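Local atomic coordinates of elastinolytic metalloprotease (Pseudoalteromonas sp. CF6-2, PDB entry 6IK4), a protein that probably cleaves peptide bonds as a zinc-dependent endopeptidase of the M23 family, this chain being the C-terminal portion that carries the zinc site. Residues Leu7-Ser10 with Tyr14-Ser17; Tyr28-Leu33 with Asn146-Ser151; Phe121-Leu124 with Gln129-Leu132; Ser151-Phe156 with Arg164-Arg169. One frame throughout, in Å; residues are numbered along the deposited sequence.

Overall arrangement
Four contacts illustrate how one small beta-rich enzyme uses different chemistry at different depths. Contact 1 is buried and almost wholly aromatic, one indole on another. Contact 3 is partly buried and mixes a backbone hydrogen bond with aliphatic packing. Contacts 2 and 4 lie nearer the surface, where water joins in, and they share Ser151; contact 4 adds a disulfide. Contacts 1, 2 and 3 all reach the large antiparallel sheet: strand 32-36 of contact 2 lies between strand 14-17 of contact 1 and strand 119-125 of contact 3. Contact 4 instead belongs to the small four-stranded sheet, and is tied to contact 1 through Ser17 and Trp168.

Contact 1 (Leu7-Ser10 with Tyr14-Ser17); sequences LPWS and YWYS
The indole of Trp9 overlaps that of Trp15 in an offset stack, the two five-membered rings 4.1 Å apart at their centroids and tilted by only 14°. The side chains run past each other in opposite directions, and each ring therefore receives the root of the other. Trp15 CB sits squarely above the six-membered ring of Trp9, 3.5 Å from its centroid, while Trp9 CB lies over the five-membered ring of Trp15. The closest approach, 3.3 Å, is between Trp9 CE3 and Trp15 CD2. Trp9 CG stands between its own backbone N and carbonyl carbon (chi1 53°), which turns the ring toward Trp15; Leu7 CB lies over the opposite face. Exchanging Trp9 for an alanine would probably open a gap over the Trp15 ring and leave that indole able to shift. Trp9 NE1 passes 3.9 Å from Tyr14 CA and makes weak hydrogen bonds to Tyr13 O and Leu171 O. The pair thus fastens the loop before strand 14-17 onto that strand, with Phe35 of the adjoining strand 32-36 meeting Trp9 edge-to-face and strand 171-172 pairing with strand 14-17 on its other side from strand 32-36.

Contact 2 (Tyr28-Leu33 with Asn146-Ser151); sequences YPYSSL and NSNYDS
Tyr30 carries this contact by pressing its ring and hydroxyl against the backbone of Ser147 and the amide of Asn148. The van der Waals part is close: Tyr30 OH approaches Ser147 CA to 3.2 Å, and Ser147 O lies over one face of the ring. Tyr30 CG stands beside its backbone N, opposite the carbonyl carbon (chi1 -57°), a setting that sends the phenol across to the turn. The ring and the Asn148 amide cross obliquely, their planes 70° apart, with Tyr30 CE1 3.6 Å from Asn148 ND2.

No direct hydrogen bond spans the two segments; the polar link is water. One water molecule lies 2.8 Å from Tyr28 OH and 3.2 Å from Tyr30 OH, and gives a weak bond to Asn146 O. Replacing Tyr30 with a leucine would probably cost the water one of its three partners and leave the Ser147 backbone poorly packed.

Hydrogen bonds also shape the turn itself. Ser147 to Asp150 form a type II beta turn, closed by Asp150 N to Ser147 O, while Asn146 N donates almost straight to the anti lone pair of Asp150 OD2 over 2.9 Å. Asn148 is fixed at both ends of its amide, OD1 by Ser22 N and ND2 by Gly27 O.

The contact brings the loop between strands 140-143 and 157-160 against the lead-in to strand 32-36, close to the zinc ligand His21, on which Tyr149 stacks.

Contact 3 (Phe121-Leu124 with Gln129-Leu132); sequences FTLL and QVSL
Leu123 and Val130 meet through both backbone and side chain. Val130 N donates to Leu123 O over 3.1 Å in a nearly straight bond (164°), although the donor is tilted 26° out of the carbonyl plane. The same oxygen also receives a CA-H...O contact from Gln129, whose CA is 3.5 Å away, so two neighbouring groups of one segment converge on it. Beside this polar link, the Leu123 side chain is flanked by two aliphatic partners: Leu123 CG touches Val130 CG2 at 3.7 Å, and Leu123 CB touches Leu132 CD2 at 3.6 Å. With its CG directly opposite the backbone N (chi1 180°), Leu123 holds its branch against the Val130 methyl.

Further along, Leu124 and Gln129 form a non-hydrogen-bonded antiparallel pair, CA to CA 4.1 Å, from which the side chains diverge. Thr122 CG2 reaches Gln129 CB more loosely, at 4.2 Å.

The second shell fixes the polar ends. Gln129 OE1 is hydrogen-bonded by Ser31 OG and Asn23 N, and Thr122 OG1 pairs with Ser32 OG; the two serines lie at the start of strand 32-36, Ser31 just before it and Ser32 within it. The backbone of Leu132 is in turn bonded to Tyr30.

Strands 119-125 and 128-129 are thus joined as a beta hairpin, the short strand 128-129 added to a longer one that also pairs with strands 32-36 and 73-81 in the large antiparallel sheet; that longer strand carries the zinc ligand His120, close to Thr122.

Contact 4 (Ser151-Phe156 with Arg164-Arg169); sequences SNCNNF and RTCAWR
Cys153 and Cys166 form a disulfide that staples the loop before strand 157-160 to the chain that follows Arg164 and Thr165 of the hairpin of strands 157-160 and 163-165. Its SG-SG bond is 2.0 Å long, with a left-handed chi3 of -84°, and Cys153 SG reaches its mate because it lies opposite its own backbone N (chi1 -158°). The tight part continues at Ala167, whose CB touches Ser151 CB at 3.8 Å and Phe156 CE2 at 3.9 Å. A water sits in the same region, giving its protons to Ser151 O and Phe156 O and accepting from Ala167 N at 2.8 Å; all three backbone groups are satisfied by this one molecule.

The outer side is looser. Arg164 extends its chain alongside the loop, and its guanidinium, which also makes a cation-pi contact with Tyr157, offers NH1 to Cys153 O in a long, weak bond of 3.4 Å. A second water, hydrogen-bonded to Asn154 O, receives another weak bond from NH1. Trp168 contributes little, only NE1 passing near Ser151 CB.

The loop keeps its own shape through an Asx turn: Asn154 N donates to Asn152 OD1 over 2.9 Å, at 31° from the carbonyl plane.

Contact 1 (Leu7-Ser10 with Tyr14-Ser17)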
loop_
_atom_site.group_PDB
_atom_site.type_symbol
_atom_site.label_atom_id
_atom_site.label_comp_id
_atom_site.label_asym_id
_atom_site.label_seq_id
_atom_site.Cartn_x
_atom_site.Cartn_y
_atom_site.Cartn_z
ATOM N N LEU A 7 -1.583 6.724 5.560
ATOM C CA LEU A 7 -1.354 5.295 5.729
ATOM C C LEU A 7 -2.696 4.580 5.836
ATOM O O LEU A 7 -3.622 5.096 6.473
ATOM C CB LEU A 7 -0.513 5.023 6.977
ATOM C CG LEU A 7 0.902 5.596 6.892
ATOM C CD1 LEU A 7 1.523 5.664 8.297
ATOM C CD2 LEU A 7 1.768 4.753 5.961
ATOM N N PRO A 8 -2.836 3.385 5.235
ATOM C CA PRO A 8 -4.160 2.753 5.134
ATOM C C PRO A 8 -4.631 2.045 6.401
ATOM O O PRO A 8 -5.205 0.950 6.336
ATOM C CB PRO A 8 -3.974 1.772 3.971
ATOM C CG PRO A 8 -2.512 1.394 4.041
ATOM C CD PRO A 8 -1.814 2.675 4.445
ATOM N N TRP A 9 -4.418 2.677 7.554
ATOM C CA TRP A 9 -4.943 2.197 8.824
ATOM C C TRP A 9 -5.240 3.404 9.705
ATOM O O TRP A 9 -4.994 4.555 9.325
ATOM C CB TRP A 9 -3.984 1.203 9.488
ATOM C CG TRP A 9 -2.559 1.671 9.672
ATOM C CD1 TRP A 9 -2.046 2.350 10.742
ATOM C CD2 TRP A 9 -1.460 1.433 8.783
ATOM N NE1 TRP A 9 -0.696 2.577 10.558
ATOM C CE2 TRP A 9 -0.315 2.021 9.362
ATOM C CE3 TRP A 9 -1.338 0.803 7.535
ATOM C CZ2 TRP A 9 0.941 1.987 8.740
ATOM C CZ3 TRP A 9 -0.082 0.757 6.925
ATOM C CH2 TRP A 9 1.030 1.353 7.521
ATOM N N SER A 10 -5.802 3.142 10.878
ATOM C CA SER A 10 -6.384 4.205 11.682
ATOM C C SER A 10 -5.325 5.016 12.414
ATOM O O SER A 10 -4.245 4.522 12.752
ATOM C CB SER A 10 -7.385 3.627 12.685
ATOM O OG SER A 10 -8.503 3.105 11.989
ATOM N N TYR A 14 -0.399 1.204 14.542
ATOM C CA TYR A 14 0.775 0.930 13.714
ATOM C C TYR A 14 0.602 -0.381 12.960
ATOM O O TYR A 14 0.014 -1.335 13.478
ATOM C CB TYR A 14 2.057 0.875 14.540
ATOM C CG TYR A 14 2.147 -0.333 15.454
ATOM C CD1 TYR A 14 2.666 -1.547 14.998
ATOM C CD2 TYR A 14 1.709 -0.264 16.774
ATOM C CE1 TYR A 14 2.745 -2.660 15.835
ATOM C CE2 TYR A 14 1.787 -1.369 17.615
ATOM C CZ TYR A 14 2.311 -2.558 17.138
ATOM O OH TYR A 14 2.385 -3.657 17.960
ATOM N N TRP A 15 1.069 -0.392 11.713
ATOM C CA TRP A 15 1.354 -1.596 10.950
ATOM C C TRP A 15 2.854 -1.602 10.661
ATOM O O TRP A 15 3.607 -0.771 11.190
ATOM C CB TRP A 15 0.553 -1.649 9.649
ATOM C CG TRP A 15 -0.935 -1.874 9.757
ATOM C CD1 TRP A 15 -1.731 -1.717 10.857
ATOM C CD2 TRP A 15 -1.798 -2.283 8.689
ATOM N NE1 TRP A 15 -3.050 -2.001 10.533
ATOM C CE2 TRP A 15 -3.110 -2.356 9.209
ATOM C CE3 TRP A 15 -1.584 -2.595 7.342
ATOM C CZ2 TRP A 15 -4.201 -2.730 8.427
ATOM C CZ3 TRP A 15 -2.666 -2.960 6.562
ATOM C CH2 TRP A 15 -3.962 -3.032 7.111
ATOM N N TYR A 16 3.281 -2.538 9.811
ATOM C CA TYR A 16 4.672 -2.666 9.393
ATOM C C TYR A 16 4.775 -2.514 7.885
ATOM O O TYR A 16 3.889 -2.948 7.146
ATOM C CB TYR A 16 5.262 -4.025 9.763
ATOM C CG TYR A 16 5.166 -4.364 11.225
ATOM C CD1 TYR A 16 6.152 -3.952 12.118
ATOM C CD2 TYR A 16 4.113 -5.125 11.710
ATOM C CE1 TYR A 16 6.073 -4.278 13.472
ATOM C CE2 TYR A 16 4.031 -5.462 13.058
ATOM C CZ TYR A 16 5.007 -5.034 13.927
ATOM O OH TYR A 16 4.923 -5.369 15.261
ATOM N N SER A 17 5.885 -1.934 7.432
ATOM C CA SER A 17 6.170 -1.812 6.013
ATOM C C SER A 17 7.514 -2.445 5.693
ATOM O O SER A 17 8.459 -2.356 6.485
ATOM C CB SER A 17 6.192 -0.342 5.557
ATOM O OG SER A 17 6.467 -0.257 4.157
#

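Contact 2 (Tyr28-Leu33 with Asn146-Ser151)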
loop_
_atom_site.group_PDB
_atom_site.type_symbol
_atom_site.label_atom_id
_atom_site.label_comp_id
_atom_site.label_asym_id
_atom_site.label_seq_id
_atom_site.Cartn_x
_atom_site.Cartn_y
_atom_site.Cartn_z
ATOM N N TYR A 28 12.612 -0.534 -12.261
ATOM C CA TYR A 28 12.183 0.782 -11.762
ATOM C C TYR A 28 10.768 1.162 -12.205
ATOM O O TYR A 28 10.237 0.591 -13.163
ATOM C CB TYR A 28 13.128 1.875 -12.262
ATOM C CG TYR A 28 14.490 1.905 -11.639
ATOM C CD1 TYR A 28 14.672 2.360 -10.338
ATOM C CD2 TYR A 28 15.609 1.524 -12.370
ATOM C CE1 TYR A 28 15.933 2.404 -9.774
ATOM C CE2 TYR A 28 16.875 1.565 -11.815
ATOM C CZ TYR A 28 17.032 2.004 -10.520
ATOM O OH TYR A 28 18.293 2.042 -9.970
ATOM N N PRO A 29 10.152 2.158 -11.540
ATOM C CA PRO A 29 10.557 2.906 -10.338
ATOM C C PRO A 29 10.142 2.170 -9.065
ATOM O O PRO A 29 9.412 1.190 -9.184
ATOM C CB PRO A 29 9.796 4.221 -10.481
ATOM C CG PRO A 29 8.541 3.838 -11.190
ATOM C CD PRO A 29 8.843 2.612 -12.043
ATOM N N TYR A 30 10.585 2.615 -7.883
ATOM C CA TYR A 30 10.174 1.968 -6.630
ATOM C C TYR A 30 8.876 2.627 -6.186
ATOM O O TYR A 30 8.866 3.597 -5.425
ATOM C CB TYR A 30 11.254 2.071 -5.565
ATOM C CG TYR A 30 12.568 1.480 -6.027
ATOM C CD1 TYR A 30 12.601 0.480 -6.998
ATOM C CD2 TYR A 30 13.774 1.941 -5.510
ATOM C CE1 TYR A 30 13.818 -0.052 -7.437
ATOM C CE2 TYR A 30 14.983 1.419 -5.936
ATOM C CZ TYR A 30 14.999 0.428 -6.901
ATOM O OH TYR A 30 16.215 -0.066 -7.317
ATOM N N SER A 31 7.775 2.061 -6.661
ATOM C CA SER A 31 6.436 2.627 -6.550
ATOM C C SER A 31 5.593 2.010 -5.444
ATOM O O SER A 31 4.488 2.501 -5.187
ATOM C CB SER A 31 5.696 2.410 -7.860
ATOM O OG SER A 31 5.511 1.020 -8.052
ATOM N N SER A 32 6.052 0.926 -4.827
ATOM C CA SER A 32 5.182 0.071 -4.041
ATOM C C SER A 32 5.782 -0.230 -2.670
ATOM O O SER A 32 7.002 -0.223 -2.489
ATOM C CB SER A 32 4.913 -1.252 -4.779
ATOM O OG SER A 32 4.371 -1.023 -6.075
ATOM N N LEU A 33 4.895 -0.518 -1.716
ATOM C CA LEU A 33 5.246 -0.945 -0.367
ATOM C C LEU A 33 4.351 -2.110 0.010
ATOM O O LEU A 33 3.181 -2.145 -0.378
ATOM C CB LEU A 33 5.058 0.196 0.653
ATOM C CG LEU A 33 5.965 1.412 0.473
ATOM C CD1 LEU A 33 5.362 2.628 1.177
ATOM C CD2 LEU A 33 7.371 1.118 1.015
ATOM N N ASN A 146 18.163 1.516 -2.382
ATOM C CA ASN A 146 19.015 1.427 -3.564
ATOM C C ASN A 146 18.758 0.187 -4.406
ATOM O O ASN A 146 19.458 -0.032 -5.401
ATOM C CB ASN A 146 20.486 1.487 -3.144
ATOM C CG ASN A 146 20.851 2.816 -2.508
ATOM O OD1 ASN A 146 20.219 3.845 -2.779
ATOM N ND2 ASN A 146 21.867 2.804 -1.655
ATOM N N SER A 147 17.778 -0.628 -4.037
ATOM C CA SER A 147 17.384 -1.790 -4.823
ATOM C C SER A 147 15.961 -2.145 -4.424
ATOM O O SER A 147 15.452 -1.668 -3.406
ATOM C CB SER A 147 18.327 -2.973 -4.591
ATOM O OG SER A 147 18.292 -3.356 -3.231
ATOM N N ASN A 148 15.318 -2.986 -5.235
ATOM C CA ASN A 148 13.989 -3.468 -4.876
ATOM C C ASN A 148 14.002 -4.131 -3.503
ATOM O O ASN A 148 14.813 -5.022 -3.237
ATOM C CB ASN A 148 13.476 -4.446 -5.920
ATOM C CG ASN A 148 12.941 -3.743 -7.134
ATOM O OD1 ASN A 148 11.768 -3.366 -7.177
ATOM N ND2 ASN A 148 13.798 -3.557 -8.136
ATOM N N TYR A 149 13.100 -3.671 -2.633
ATOM C CA TYR A 149 12.852 -4.187 -1.290
ATOM C C TYR A 149 13.956 -3.843 -0.304
ATOM O O TYR A 149 13.952 -4.360 0.825
ATOM C CB TYR A 149 12.649 -5.705 -1.282
ATOM C CG TYR A 149 11.484 -6.209 -2.099
ATOM C CD1 TYR A 149 10.177 -6.116 -1.619
ATOM C CD2 TYR A 149 11.692 -6.810 -3.339
ATOM C CE1 TYR A 149 9.108 -6.603 -2.361
ATOM C CE2 TYR A 149 10.628 -7.291 -4.088
ATOM C CZ TYR A 149 9.344 -7.187 -3.597
ATOM O OH TYR A 149 8.297 -7.668 -4.353
ATOM N N ASP A 150 14.908 -2.999 -0.692
ATOM C CA ASP A 150 15.997 -2.621 0.201
ATOM C C ASP A 150 15.450 -2.100 1.525
ATOM O O ASP A 150 14.679 -1.137 1.555
ATOM C CB ASP A 150 16.861 -1.564 -0.493
ATOM C CG ASP A 150 18.073 -1.147 0.323
ATOM O OD1 ASP A 150 18.369 -1.775 1.360
ATOM O OD2 ASP A 150 18.742 -0.177 -0.100
ATOM N N SER A 151 15.826 -2.765 2.620
ATOM C CA SER A 151 15.376 -2.402 3.960
ATOM C C SER A 151 16.486 -1.824 4.834
ATOM O O SER A 151 16.252 -1.570 6.022
ATOM C CB SER A 151 14.756 -3.623 4.655
ATOM O OG SER A 151 15.759 -4.569 4.993
HETATM O O HOH W 1 18.426 2.180 -7.223
#

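Contact 3 (Phe121-Leu124 with Gln129-Leu132)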
loop_
_atom_site.group_PDB
_atom_site.type_symbol
_atom_site.label_atom_id
_atom_site.label_comp_id
_atom_site.label_asym_id
_atom_site.label_seq_id
_atom_site.Cartn_x
_atom_site.Cartn_y
_atom_site.Cartn_z
ATOM N N PHE A 121 0.888 -2.240 -1.954
ATOM C CA PHE A 121 0.350 -0.888 -2.112
ATOM C C PHE A 121 1.199 -0.112 -3.116
ATOM O O PHE A 121 2.413 -0.019 -2.941
ATOM C CB PHE A 121 0.352 -0.209 -0.738
ATOM C CG PHE A 121 -0.037 1.247 -0.737
ATOM C CD1 PHE A 121 -1.369 1.626 -0.664
ATOM C CD2 PHE A 121 0.941 2.232 -0.715
ATOM C CE1 PHE A 121 -1.725 2.974 -0.622
ATOM C CE2 PHE A 121 0.594 3.579 -0.680
ATOM C CZ PHE A 121 -0.739 3.945 -0.628
ATOM N N THR A 122 0.566 0.479 -4.142
ATOM C CA THR A 122 1.292 1.094 -5.255
ATOM C C THR A 122 0.757 2.492 -5.536
ATOM O O THR A 122 -0.459 2.693 -5.559
ATOM C CB THR A 122 1.168 0.249 -6.546
ATOM O OG1 THR A 122 1.615 -1.091 -6.299
ATOM C CG2 THR A 122 1.955 0.885 -7.748
ATOM N N LEU A 123 1.668 3.441 -5.778
ATOM C CA LEU A 123 1.316 4.799 -6.194
ATOM C C LEU A 123 1.423 4.924 -7.711
ATOM O O LEU A 123 2.436 4.527 -8.306
ATOM C CB LEU A 123 2.229 5.835 -5.532
ATOM C CG LEU A 123 1.953 7.304 -5.903
ATOM C CD1 LEU A 123 0.585 7.756 -5.365
ATOM C CD2 LEU A 123 3.066 8.240 -5.396
ATOM N N LEU A 124 0.403 5.519 -8.329
ATOM C CA LEU A 124 0.376 5.704 -9.764
ATOM C C LEU A 124 0.035 7.154 -10.073
ATOM O O LEU A 124 -0.557 7.860 -9.256
ATOM C CB LEU A 124 -0.657 4.783 -10.436
ATOM C CG LEU A 124 -0.506 3.280 -10.212
ATOM C CD1 LEU A 124 -1.404 2.838 -9.093
ATOM C CD2 LEU A 124 -0.835 2.526 -11.492
ATOM N N GLN A 129 2.738 3.496 -12.840
ATOM C CA GLN A 129 3.370 3.532 -11.532
ATOM C C GLN A 129 4.447 4.613 -11.506
ATOM O O GLN A 129 5.101 4.901 -12.514
ATOM C CB GLN A 129 3.945 2.151 -11.168
ATOM C CG GLN A 129 5.151 1.758 -11.967
ATOM C CD GLN A 129 5.659 0.375 -11.591
ATOM O OE1 GLN A 129 5.872 0.068 -10.409
ATOM N NE2 GLN A 129 5.859 -0.471 -12.599
ATOM N N VAL A 130 4.604 5.247 -10.342
ATOM C CA VAL A 130 5.560 6.329 -10.165
ATOM C C VAL A 130 6.338 6.092 -8.878
ATOM O O VAL A 130 5.878 5.406 -7.963
ATOM C CB VAL A 130 4.880 7.715 -10.138
ATOM C CG1 VAL A 130 4.301 8.050 -11.498
ATOM C CG2 VAL A 130 3.787 7.738 -9.086
ATOM N N SER A 131 7.526 6.683 -8.809
ATOM C CA SER A 131 8.402 6.447 -7.668
ATOM C C SER A 131 7.788 7.023 -6.401
ATOM O O SER A 131 7.149 8.079 -6.426
ATOM C CB SER A 131 9.774 7.072 -7.909
ATOM O OG SER A 131 10.568 7.010 -6.735
ATOM N N LEU A 132 7.976 6.312 -5.285
ATOM C CA LEU A 132 7.575 6.818 -3.979
ATOM C C LEU A 132 8.582 7.789 -3.390
ATOM O O LEU A 132 8.299 8.391 -2.347
ATOM C CB LEU A 132 7.367 5.662 -2.991
ATOM C CG LEU A 132 6.158 4.751 -3.227
ATOM C CD1 LEU A 132 6.241 3.553 -2.272
ATOM C CD2 LEU A 132 4.860 5.509 -3.031
#

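Contact 4 (Ser151-Phe156 with Arg164-Arg169)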
loop_
_atom_site.group_PDB
_atom_site.type_symbol
_atom_site.label_atom_id
_atom_site.label_comp_id
_atom_site.label_asym_id
_atom_site.label_seq_id
_atom_site.Cartn_x
_atom_site.Cartn_y
_atom_site.Cartn_z
ATOM N N SER A 151 15.826 -2.765 2.620
ATOM C CA SER A 151 15.376 -2.402 3.960
ATOM C C SER A 151 16.486 -1.824 4.834
ATOM O O SER A 151 16.252 -1.570 6.022
ATOM C CB SER A 151 14.756 -3.623 4.655
ATOM O OG SER A 151 15.759 -4.569 4.993
ATOM N N ASN A 152 17.689 -1.637 4.297
ATOM C CA ASN A 152 18.747 -0.945 5.031
ATOM C C ASN A 152 18.239 0.427 5.452
ATOM O O ASN A 152 17.847 1.236 4.605
ATOM C CB ASN A 152 19.995 -0.817 4.153
ATOM C CG ASN A 152 21.181 -0.210 4.885
ATOM O OD1 ASN A 152 21.026 0.571 5.823
ATOM N ND2 ASN A 152 22.382 -0.580 4.458
ATOM N N CYS A 153 18.229 0.688 6.761
ATOM C CA CYS A 153 17.617 1.924 7.234
ATOM C C CYS A 153 18.460 3.165 6.963
ATOM O O CYS A 153 17.991 4.277 7.223
ATOM C CB CYS A 153 17.306 1.838 8.724
ATOM S SG CYS A 153 16.023 3.032 9.193
ATOM N N ASN A 154 19.682 3.020 6.455
ATOM C CA ASN A 154 20.381 4.189 5.937
ATOM C C ASN A 154 19.915 4.564 4.541
ATOM O O ASN A 154 20.095 5.716 4.132
ATOM C CB ASN A 154 21.893 3.950 5.934
ATOM C CG ASN A 154 22.454 3.835 7.326
ATOM O OD1 ASN A 154 23.062 2.823 7.688
ATOM N ND2 ASN A 154 22.238 4.869 8.131
ATOM N N ASN A 155 19.310 3.623 3.813
ATOM C CA ASN A 155 18.832 3.843 2.452
ATOM C C ASN A 155 17.322 4.016 2.367
ATOM O O ASN A 155 16.840 4.864 1.603
ATOM C CB ASN A 155 19.225 2.667 1.550
ATOM C CG ASN A 155 20.699 2.325 1.637
ATOM O OD1 ASN A 155 21.495 3.124 2.108
ATOM N ND2 ASN A 155 21.061 1.132 1.184
ATOM N N PHE A 156 16.561 3.193 3.086
ATOM C CA PHE A 156 15.105 3.225 3.027
ATOM C C PHE A 156 14.553 3.576 4.397
ATOM O O PHE A 156 14.926 2.941 5.393
ATOM C CB PHE A 156 14.512 1.885 2.590
ATOM C CG PHE A 156 13.015 1.842 2.737
ATOM C CD1 PHE A 156 12.205 2.454 1.781
ATOM C CD2 PHE A 156 12.421 1.272 3.858
ATOM C CE1 PHE A 156 10.820 2.458 1.928
ATOM C CE2 PHE A 156 11.035 1.272 4.012
ATOM C CZ PHE A 156 10.239 1.872 3.046
ATOM N N ARG A 164 13.365 8.851 11.941
ATOM C CA ARG A 164 13.177 7.824 10.926
ATOM C C ARG A 164 12.473 6.617 11.516
ATOM O O ARG A 164 12.756 6.211 12.646
ATOM C CB ARG A 164 14.506 7.365 10.321
ATOM C CG ARG A 164 15.285 8.453 9.641
ATOM C CD ARG A 164 16.516 7.882 8.958
ATOM N NE ARG A 164 17.333 8.950 8.398
ATOM C CZ ARG A 164 18.498 8.759 7.791
ATOM N NH1 ARG A 164 18.992 7.532 7.663
ATOM N NH2 ARG A 164 19.168 9.797 7.317
ATOM N N THR A 165 11.561 6.047 10.742
ATOM C CA THR A 165 11.013 4.726 11.013
ATOM C C THR A 165 11.477 3.794 9.906
ATOM O O THR A 165 11.294 4.099 8.726
ATOM C CB THR A 165 9.482 4.775 11.085
ATOM O OG1 THR A 165 9.086 5.622 12.170
ATOM C CG2 THR A 165 8.889 3.381 11.302
ATOM N N CYS A 166 12.106 2.682 10.277
ATOM C CA CYS A 166 12.653 1.779 9.278
ATOM C C CYS A 166 11.619 0.740 8.857
ATOM O O CYS A 166 10.560 0.577 9.478
ATOM C CB CYS A 166 13.895 1.066 9.806
ATOM S SG CYS A 166 15.048 2.111 10.711
ATOM N N ALA A 167 11.960 0.009 7.801
ATOM C CA ALA A 167 11.178 -1.158 7.440
ATOM C C ALA A 167 11.115 -2.123 8.613
ATOM O O ALA A 167 12.047 -2.224 9.421
ATOM C CB ALA A 167 11.792 -1.865 6.232
ATOM N N TRP A 168 9.993 -2.827 8.706
ATOM C CA TRP A 168 9.800 -3.878 9.702
ATOM C C TRP A 168 9.860 -3.341 11.128
ATOM O O TRP A 168 10.205 -4.069 12.060
ATOM C CB TRP A 168 10.807 -5.024 9.501
ATOM C CG TRP A 168 10.853 -5.413 8.071
ATOM C CD1 TRP A 168 11.939 -5.404 7.241
ATOM C CD2 TRP A 168 9.734 -5.779 7.266
ATOM N NE1 TRP A 168 11.559 -5.760 5.972
ATOM C CE2 TRP A 168 10.211 -5.999 5.963
ATOM C CE3 TRP A 168 8.369 -5.939 7.525
ATOM C CZ2 TRP A 168 9.383 -6.401 4.931
ATOM C CZ3 TRP A 168 7.542 -6.320 6.498
ATOM C CH2 TRP A 168 8.050 -6.544 5.214
ATOM N N ARG A 169 9.481 -2.093 11.325
ATOM C CA ARG A 169 9.337 -1.494 12.650
ATOM C C ARG A 169 7.951 -0.826 12.750
ATOM O O ARG A 169 7.451 -0.417 11.768
ATOM C CB ARG A 169 10.402 -0.459 12.941
ATOM C CG ARG A 169 11.794 -0.944 12.700
ATOM C CD ARG A 169 12.695 -0.448 13.781
ATOM N NE ARG A 169 13.403 0.751 13.419
ATOM C CZ ARG A 169 14.520 1.149 14.037
ATOM N NH1 ARG A 169 15.158 2.260 13.666
ATOM N NH2 ARG A 169 15.012 0.461 15.062
HETATM O O HOH W 2 14.520 0.446 6.632
HETATM O O HOH W 3 21.035 8.133 5.112
#